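Local coordinates for transcription inhibitor protein Gfh1 (Thermus thermophilus, PDB 2F23) that inhibits all catalytic activities of RNA polymerase by partly occluding its substrate-binding site and preventing NTP binding, at residues Met16-Arg21 against Glu59-Ser64; Glu35-Ser40 against Ser46-Ala51; Gly126-Gly131 against Leu138-Pro143. All blocks are in the same frame, centred on the assembly; numbering follows the deposited sequence.

Contact 1. Residues Met16-Arg21 against Glu59-Ser64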
loop_
_atom_site.group_PDB
_atom_site.type_symbol
_atom_site.label_atom_id
_atom_site.label_comp_id
_atom_site.label_asym_id
_atom_site.label_seq_id
_atom_site.Cartn_x
_atom_site.Cartn_y
_atom_site.Cartn_z
ATOM N N MET A 16 -8.718 2.265 -5.898
ATOM C CA MET A 16 -9.843 3.192 -6.018
ATOM C C MET A 16 -10.778 3.012 -4.833
ATOM O O MET A 16 -11.304 3.988 -4.293
ATOM C CB MET A 16 -10.619 2.970 -7.318
ATOM C CG MET A 16 -11.812 3.920 -7.498
ATOM S SD MET A 16 -11.362 5.694 -7.523
ATOM C CE MET A 16 -10.249 5.657 -8.883
ATOM N N GLN A 17 -10.993 1.762 -4.434
ATOM C CA GLN A 17 -11.855 1.485 -3.289
ATOM C C GLN A 17 -11.213 2.097 -2.052
ATOM O O GLN A 17 -11.898 2.681 -1.216
ATOM C CB GLN A 17 -12.033 -0.024 -3.090
ATOM C CG GLN A 17 -12.699 -0.717 -4.270
ATOM C CD GLN A 17 -12.765 -2.224 -4.114
ATOM O OE1 GLN A 17 -11.817 -2.855 -3.650
ATOM N NE2 GLN A 17 -13.884 -2.812 -4.521
ATOM N N GLN A 18 -9.895 1.968 -1.940
ATOM C CA GLN A 18 -9.193 2.535 -0.797
ATOM C C GLN A 18 -9.342 4.052 -0.802
ATOM O O GLN A 18 -9.526 4.670 0.250
ATOM C CB GLN A 18 -7.713 2.166 -0.830
ATOM C CG GLN A 18 -6.961 2.643 0.402
ATOM C CD GLN A 18 -5.491 2.294 0.366
ATOM O OE1 GLN A 18 -4.773 2.486 1.348
ATOM N NE2 GLN A 18 -5.030 1.780 -0.769
ATOM N N LEU A 19 -9.251 4.653 -1.985
ATOM C CA LEU A 19 -9.396 6.099 -2.115
ATOM C C LEU A 19 -10.783 6.545 -1.650
ATOM O O LEU A 19 -10.919 7.554 -0.967
ATOM C CB LEU A 19 -9.170 6.531 -3.565
ATOM C CG LEU A 19 -9.429 8.001 -3.917
ATOM C CD1 LEU A 19 -8.619 8.908 -3.006
ATOM C CD2 LEU A 19 -9.054 8.239 -5.373
ATOM N N GLU A 20 -11.812 5.791 -2.019
ATOM C CA GLU A 20 -13.167 6.144 -1.609
ATOM C C GLU A 20 -13.280 6.121 -0.090
ATOM O O GLU A 20 -13.902 7.000 0.506
ATOM C CB GLU A 20 -14.177 5.176 -2.226
ATOM C CG GLU A 20 -14.174 5.179 -3.745
ATOM C CD GLU A 20 -14.642 6.497 -4.335
ATOM O OE1 GLU A 20 -14.065 7.553 -3.993
ATOM O OE2 GLU A 20 -15.586 6.476 -5.151
ATOM N N ARG A 21 -12.671 5.116 0.533
ATOM C CA ARG A 21 -12.709 4.995 1.982
ATOM C C ARG A 21 -11.954 6.158 2.618
ATOM O O ARG A 21 -12.389 6.711 3.626
ATOM C CB ARG A 21 -12.106 3.656 2.421
ATOM C CG ARG A 21 -13.052 2.458 2.274
ATOM C CD ARG A 21 -13.670 2.382 0.880
ATOM N NE ARG A 21 -14.525 1.211 0.695
ATOM C CZ ARG A 21 -14.091 -0.047 0.705
ATOM N NH1 ARG A 21 -12.806 -0.309 0.896
ATOM N NH2 ARG A 21 -14.945 -1.045 0.518
ATOM N N GLU A 59 -5.213 13.478 4.178
ATOM C CA GLU A 59 -5.004 14.209 2.934
ATOM C C GLU A 59 -3.775 13.715 2.185
ATOM O O GLU A 59 -3.797 13.618 0.960
ATOM C CB GLU A 59 -4.874 15.705 3.216
ATOM C CG GLU A 59 -6.133 16.302 3.805
ATOM C CD GLU A 59 -5.954 17.743 4.223
ATOM O OE1 GLU A 59 -4.902 18.062 4.814
ATOM O OE2 GLU A 59 -6.872 18.550 3.974
ATOM N N ALA A 60 -2.713 13.395 2.919
ATOM C CA ALA A 60 -1.480 12.909 2.307
ATOM C C ALA A 60 -1.698 11.561 1.631
ATOM O O ALA A 60 -1.132 11.290 0.574
ATOM C CB ALA A 60 -0.380 12.799 3.354
ATOM N N ARG A 61 -2.509 10.707 2.247
ATOM C CA ARG A 61 -2.784 9.399 1.670
ATOM C C ARG A 61 -3.601 9.585 0.397
ATOM O O ARG A 61 -3.338 8.945 -0.619
ATOM C CB ARG A 61 -3.549 8.524 2.670
ATOM C CG ARG A 61 -2.747 8.160 3.915
ATOM C CD ARG A 61 -3.628 7.513 4.971
ATOM N NE ARG A 61 -4.045 6.156 4.624
ATOM C CZ ARG A 61 -3.249 5.093 4.675
ATOM N NH1 ARG A 61 -1.986 5.221 5.057
ATOM N NH2 ARG A 61 -3.724 3.894 4.363
ATOM N N ILE A 62 -4.588 10.474 0.451
ATOM C CA ILE A 62 -5.430 10.738 -0.709
ATOM C C ILE A 62 -4.617 11.284 -1.875
ATOM O O ILE A 62 -4.848 10.903 -3.023
ATOM C CB ILE A 62 -6.558 11.730 -0.367
ATOM C CG1 ILE A 62 -7.580 11.036 0.533
ATOM C CG2 ILE A 62 -7.222 12.242 -1.644
ATOM C CD1 ILE A 62 -8.668 11.942 1.050
ATOM N N ASP A 63 -3.671 12.171 -1.587
ATOM C CA ASP A 63 -2.847 12.733 -2.654
ATOM C C ASP A 63 -2.025 11.644 -3.331
ATOM O O ASP A 63 -1.888 11.628 -4.555
ATOM C CB ASP A 63 -1.918 13.824 -2.111
ATOM C CG ASP A 63 -2.669 15.080 -1.710
ATOM O OD1 ASP A 63 -3.617 15.459 -2.431
ATOM O OD2 ASP A 63 -2.306 15.693 -0.685
ATOM N N SER A 64 -1.475 10.735 -2.536
ATOM C CA SER A 64 -0.679 9.647 -3.086
ATOM C C SER A 64 -1.544 8.715 -3.925
ATOM O O SER A 64 -1.141 8.286 -5.008
ATOM C CB SER A 64 -0.001 8.863 -1.962
ATOM O OG SER A 64 0.984 9.655 -1.320
HETATM O O HOH W 1 -6.334 3.042 3.841
#
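Leu19 and Ile62 meet in the part of the antiparallel two-helix coiled coil nearer the globular domain of this GreA/GreB-family protein. Helix 9-37 runs out from the globular part and helix 46-71 runs back alongside it, and where Met16-Arg21 faces Glu59-Ser64 the CA atoms of Leu19 and Ile62 lie 6.3 Å apart. Their side chains cross at about a right angle, and the approach is made by one methyl from each: Leu19 CD1 stands 3.9 Å from Ile62 CG2, an ordinary van der Waals distance. On Leu19 the CG points opposite to the backbone N (chi1 174°), which swings the isobutyl end toward the partner helix although its CB does not set out that way. Both residues are buried, and the apolar seam continues past them, Leu19 reaching Leu69 and Ile62 reaching Leu26.

One side of this seam carries a polar crossing. The Gln18 chain is fully extended and meets the Arg61 chain, bent at its third torsion (chi3 72°), at about a right angle, with the amide and guanidinium planes 59° apart. The amide nitrogen of Gln18 is hydrogen-bonded to Glu148 OE2, so it ties the hairpin to the C-terminal domain while the amide oxygen turns to the partner helix. That oxygen is joined to Arg61 through a water: the water donates to Gln18 OE1 at 3.0 Å and, lying in the guanidinium plane at its edge, accepts from Arg61 NH2 at 2.8 Å.

Contact 2. Residues Glu35-Ser40 against Ser46-Ala51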
loop_
_atom_site.group_PDB
_atom_site.type_symbol
_atom_site.label_atom_id
_atom_site.label_comp_id
_atom_site.label_asym_id
_atom_site.label_seq_id
_atom_site.Cartn_x
_atom_site.Cartn_y
_atom_site.Cartn_z
ATOM N N GLU A 35 -15.900 21.383 14.048
ATOM C CA GLU A 35 -16.603 21.405 15.328
ATOM C C GLU A 35 -15.709 21.983 16.425
ATOM O O GLU A 35 -16.158 22.791 17.241
ATOM C CB GLU A 35 -17.036 19.988 15.732
ATOM C CG GLU A 35 -17.823 19.217 14.681
ATOM C CD GLU A 35 -19.151 19.856 14.333
ATOM O OE1 GLU A 35 -19.154 21.003 13.838
ATOM O OE2 GLU A 35 -20.195 19.205 14.550
ATOM N N LEU A 36 -14.444 21.567 16.444
ATOM C CA LEU A 36 -13.500 22.043 17.448
ATOM C C LEU A 36 -13.160 23.515 17.258
ATOM O O LEU A 36 -12.915 24.235 18.231
ATOM C CB LEU A 36 -12.216 21.209 17.408
ATOM C CG LEU A 36 -12.347 19.747 17.840
ATOM C CD1 LEU A 36 -11.007 19.050 17.673
ATOM C CD2 LEU A 36 -12.810 19.668 19.289
ATOM N N MET A 37 -13.143 23.961 16.007
ATOM C CA MET A 37 -12.834 25.352 15.706
ATOM C C MET A 37 -13.975 26.250 16.178
ATOM O O MET A 37 -13.751 27.396 16.572
ATOM C CB MET A 37 -12.594 25.529 14.199
ATOM C CG MET A 37 -11.364 24.779 13.685
ATOM S SD MET A 37 -10.985 25.014 11.917
ATOM C CE MET A 37 -10.499 26.675 11.946
ATOM N N GLU A 38 -15.193 25.717 16.161
ATOM C CA GLU A 38 -16.364 26.478 16.591
ATOM C C GLU A 38 -16.772 26.196 18.038
ATOM O O GLU A 38 -17.770 26.731 18.519
ATOM C CB GLU A 38 -17.554 26.188 15.668
ATOM C CG GLU A 38 -17.313 26.521 14.203
ATOM C CD GLU A 38 -18.590 26.497 13.382
ATOM O OE1 GLU A 38 -19.494 27.313 13.665
ATOM O OE2 GLU A 38 -18.695 25.666 12.455
ATOM N N SER A 39 -16.004 25.361 18.731
ATOM C CA SER A 39 -16.311 25.021 20.118
ATOM C C SER A 39 -16.107 26.219 21.041
ATOM O O SER A 39 -15.252 27.067 20.788
ATOM C CB SER A 39 -15.435 23.856 20.588
ATOM O OG SER A 39 -14.063 24.212 20.596
ATOM N N SER A 40 -16.893 26.278 22.111
ATOM C CA SER A 40 -16.805 27.376 23.069
ATOM C C SER A 40 -16.003 26.994 24.309
ATOM O O SER A 40 -15.606 27.859 25.092
ATOM C CB SER A 40 -18.208 27.823 23.489
ATOM O OG SER A 40 -18.919 26.767 24.113
ATOM N N SER A 46 -4.635 21.228 22.410
ATOM C CA SER A 46 -4.203 19.858 22.140
ATOM C C SER A 46 -5.153 19.124 21.193
ATOM O O SER A 46 -4.712 18.443 20.258
ATOM C CB SER A 46 -4.095 19.071 23.448
ATOM O OG SER A 46 -3.740 17.723 23.203
ATOM N N GLY A 47 -6.452 19.260 21.448
ATOM C CA GLY A 47 -7.450 18.603 20.622
ATOM C C GLY A 47 -7.463 19.116 19.197
ATOM O O GLY A 47 -7.586 18.337 18.251
ATOM N N LEU A 48 -7.340 20.429 19.039
ATOM C CA LEU A 48 -7.328 21.033 17.713
ATOM C C LEU A 48 -6.105 20.575 16.931
ATOM O O LEU A 48 -6.197 20.257 15.747
ATOM C CB LEU A 48 -7.310 22.561 17.823
ATOM C CG LEU A 48 -8.646 23.283 18.000
ATOM C CD1 LEU A 48 -8.392 24.746 18.318
ATOM C CD2 LEU A 48 -9.474 23.153 16.723
ATOM N N GLU A 49 -4.953 20.547 17.590
ATOM C CA GLU A 49 -3.730 20.128 16.925
ATOM C C GLU A 49 -3.821 18.681 16.464
ATOM O O GLU A 49 -3.390 18.348 15.358
ATOM C CB GLU A 49 -2.526 20.322 17.850
ATOM C CG GLU A 49 -2.149 21.784 18.056
ATOM C CD GLU A 49 -1.911 22.517 16.742
ATOM O OE1 GLU A 49 -1.099 22.030 15.925
ATOM O OE2 GLU A 49 -2.534 23.582 16.528
ATOM N N ALA A 50 -4.394 17.825 17.304
ATOM C CA ALA A 50 -4.543 16.413 16.961
ATOM C C ALA A 50 -5.493 16.269 15.778
ATOM O O ALA A 50 -5.274 15.441 14.894
ATOM C CB ALA A 50 -5.074 15.627 18.167
ATOM N N ALA A 51 -6.548 17.081 15.765
ATOM C CA ALA A 51 -7.529 17.042 14.686
ATOM C C ALA A 51 -6.897 17.492 13.375
ATOM O O ALA A 51 -7.163 16.917 12.320
ATOM C CB ALA A 51 -8.720 17.929 15.026
#
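At the far end of the antiparallel coiled coil, where helix 9-37 gives way to the loop that turns the chain back into helix 46-71, the two helices are joined by apolar packing between Leu36 and the first turns of the returning helix. In Gre factors the tip of this coiled coil enters the secondary channel of RNA polymerase, and the same is probably true of Gfh1 in its active orientation. Leu36 directs its CB toward the opposite helix and presses it against Leu48 CD2 at 3.4 Å, tighter than a usual carbon-carbon contact. Farther out, the CD1 branch has two neighbours: Leu36 CD1 comes within 3.7 Å of Ala51 CB, one turn along from Leu48, and also lies 3.5 Å from the carbonyl oxygen of Gly47.

On Leu48 the CG lies beside the backbone N and opposite the carbonyl carbon (chi1 -84°), from where its CD2 methyl faces both Leu36 and Met37. Besides Leu36, that methyl meets Met37 CG at 3.9 Å, the Met37 and Leu48 side chains crossing at about a right angle. Leu33, one turn earlier on helix 9-37, also touches Leu48 and Ala51. No hydrogen bond spans the two segments. Polar pairing is local, just past helix 9-37, where Ser39 OG donates to Leu36 O at 2.6 Å, from a position tilted 29° out of the carbonyl plane.

Contact 3. Residues Gly126-Gly131 against Leu138-Pro143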
loop_
_atom_site.group_PDB
_atom_site.type_symbol
_atom_site.label_atom_id
_atom_site.label_comp_id
_atom_site.label_asym_id
_atom_site.label_seq_id
_atom_site.Cartn_x
_atom_site.Cartn_y
_atom_site.Cartn_z
ATOM N N GLY A 126 4.416 -14.929 1.965
ATOM C CA GLY A 126 4.703 -15.781 0.825
ATOM C C GLY A 126 3.452 -16.231 0.106
ATOM O O GLY A 126 3.354 -16.115 -1.116
ATOM N N LYS A 127 2.489 -16.750 0.861
ATOM C CA LYS A 127 1.247 -17.216 0.267
ATOM C C LYS A 127 0.455 -16.085 -0.367
ATOM O O LYS A 127 -0.270 -16.299 -1.338
ATOM C CB LYS A 127 0.375 -17.921 1.311
ATOM C CG LYS A 127 0.830 -19.336 1.658
ATOM C CD LYS A 127 -0.307 -20.128 2.295
ATOM C CE LYS A 127 0.071 -21.582 2.557
ATOM N NZ LYS A 127 0.920 -21.764 3.762
ATOM N N ALA A 128 0.591 -14.884 0.185
ATOM C CA ALA A 128 -0.124 -13.726 -0.336
ATOM C C ALA A 128 0.450 -13.256 -1.673
ATOM O O ALA A 128 -0.245 -12.613 -2.459
ATOM C CB ALA A 128 -0.079 -12.588 0.683
ATOM N N LEU A 129 1.713 -13.583 -1.925
ATOM C CA LEU A 129 2.391 -13.185 -3.159
ATOM C C LEU A 129 2.200 -14.188 -4.296
ATOM O O LEU A 129 2.088 -13.812 -5.462
ATOM C CB LEU A 129 3.890 -13.009 -2.892
ATOM C CG LEU A 129 4.326 -11.769 -2.107
ATOM C CD1 LEU A 129 5.742 -11.956 -1.578
ATOM C CD2 LEU A 129 4.235 -10.549 -3.010
ATOM N N LEU A 130 2.151 -15.468 -3.954
ATOM C CA LEU A 130 1.990 -16.513 -4.958
ATOM C C LEU A 130 0.846 -16.283 -5.940
ATOM O O LEU A 130 -0.283 -15.981 -5.543
ATOM C CB LEU A 130 1.787 -17.869 -4.281
ATOM C CG LEU A 130 2.944 -18.443 -3.463
ATOM C CD1 LEU A 130 2.519 -19.775 -2.850
ATOM C CD2 LEU A 130 4.159 -18.646 -4.358
ATOM N N GLY A 131 1.153 -16.420 -7.227
ATOM C CA GLY A 131 0.146 -16.275 -8.259
ATOM C C GLY A 131 -0.194 -14.873 -8.715
ATOM O O GLY A 131 -1.071 -14.698 -9.566
ATOM N N LEU A 138 -1.274 -5.595 -3.139
ATOM C CA LEU A 138 -1.448 -6.539 -2.046
ATOM C C LEU A 138 -1.163 -5.956 -0.675
ATOM O O LEU A 138 -0.357 -5.043 -0.535
ATOM C CB LEU A 138 -0.503 -7.723 -2.265
ATOM C CG LEU A 138 -0.457 -8.287 -3.688
ATOM C CD1 LEU A 138 0.827 -9.083 -3.905
ATOM C CD2 LEU A 138 -1.687 -9.140 -3.925
ATOM N N SER A 139 -1.843 -6.490 0.335
ATOM C CA SER A 139 -1.601 -6.081 1.714
ATOM C C SER A 139 -0.747 -7.227 2.251
ATOM O O SER A 139 -1.187 -8.380 2.273
ATOM C CB SER A 139 -2.913 -5.969 2.491
ATOM O OG SER A 139 -3.673 -4.858 2.041
ATOM N N LEU A 140 0.476 -6.920 2.669
ATOM C CA LEU A 140 1.386 -7.953 3.145
ATOM C C LEU A 140 1.795 -7.816 4.600
ATOM O O LEU A 140 1.978 -6.710 5.107
ATOM C CB LEU A 140 2.645 -7.975 2.274
ATOM C CG LEU A 140 2.417 -8.153 0.770
ATOM C CD1 LEU A 140 3.737 -8.017 0.032
ATOM C CD2 LEU A 140 1.784 -9.513 0.500
ATOM N N ASP A 141 1.942 -8.962 5.256
ATOM C CA ASP A 141 2.342 -9.024 6.653
ATOM C C ASP A 141 3.862 -9.134 6.689
ATOM O O ASP A 141 4.420 -10.232 6.644
ATOM C CB ASP A 141 1.706 -10.243 7.323
ATOM C CG ASP A 141 0.187 -10.194 7.297
ATOM O OD1 ASP A 141 -0.389 -9.276 7.917
ATOM O OD2 ASP A 141 -0.433 -11.071 6.660
ATOM N N THR A 142 4.526 -7.986 6.762
ATOM C CA THR A 142 5.982 -7.938 6.782
ATOM C C THR A 142 6.501 -7.914 8.214
ATOM O O THR A 142 5.724 -7.807 9.159
ATOM C CB THR A 142 6.495 -6.677 6.065
ATOM O OG1 THR A 142 6.255 -5.530 6.889
ATOM C CG2 THR A 142 5.774 -6.491 4.738
ATOM N N PRO A 143 7.827 -8.018 8.394
ATOM C CA PRO A 143 8.379 -7.995 9.753
ATOM C C PRO A 143 8.182 -6.637 10.426
ATOM O O PRO A 143 8.362 -6.499 11.637
ATOM C CB PRO A 143 9.853 -8.339 9.531
ATOM C CG PRO A 143 10.120 -7.822 8.146
ATOM C CD PRO A 143 8.888 -8.265 7.401
#
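Leu129 lays its CD2 methyl against two strand leucines at once, 3.8 Å from Leu138 CD1 and 4.0 Å from Leu140 CD1. It crosses Leu138 obliquely and Leu140 at about a right angle. With CG placed beside the backbone N (chi1 -74°), its branched end is carried toward strand 137-142, although the CB itself does not head there. Ala128, the preceding residue, directs its CB toward the strand and sets it 3.6 Å from Leu140 CD2, so the two methyls of Leu140 serve different residues of the helix.

Leu138 and Leu140 both face the helix, as residues two apart on a strand do, while Ser139 between them faces away. The short helix 124-129 thus packs on the edge strand of the five-stranded sheet in the C-terminal domain, whose sequence family is placed in the FKBP clan. Leu138 also touches Val151, Leu140 touches Phe149, and Leu129 reaches Val102 in a more central strand.

No hydrogen bond joins the two segments. With three of the four touching residues buried, the attachment between them rests on aliphatic packing, consistent with a hydrophobic rather than a directional interaction.

From the N terminus, helix 9-37 enters contact 1 first and supplies contact 2 at its far end. After a short loop the chain returns along helix 46-71, closing contact 2 at once and contact 1 later, so the smaller closure lies within the larger one, as in any helical hairpin. Their centres are 24 Å apart, and together they join the two helices near the tip and further down the shaft. Contact 3 follows in series, wholly within the C-terminal domain, where it closes a short loop between helix 124-129 and the edge strand 137-142. Its centre lies 40 Å from that of contact 2 and 21 Å from that of contact 1.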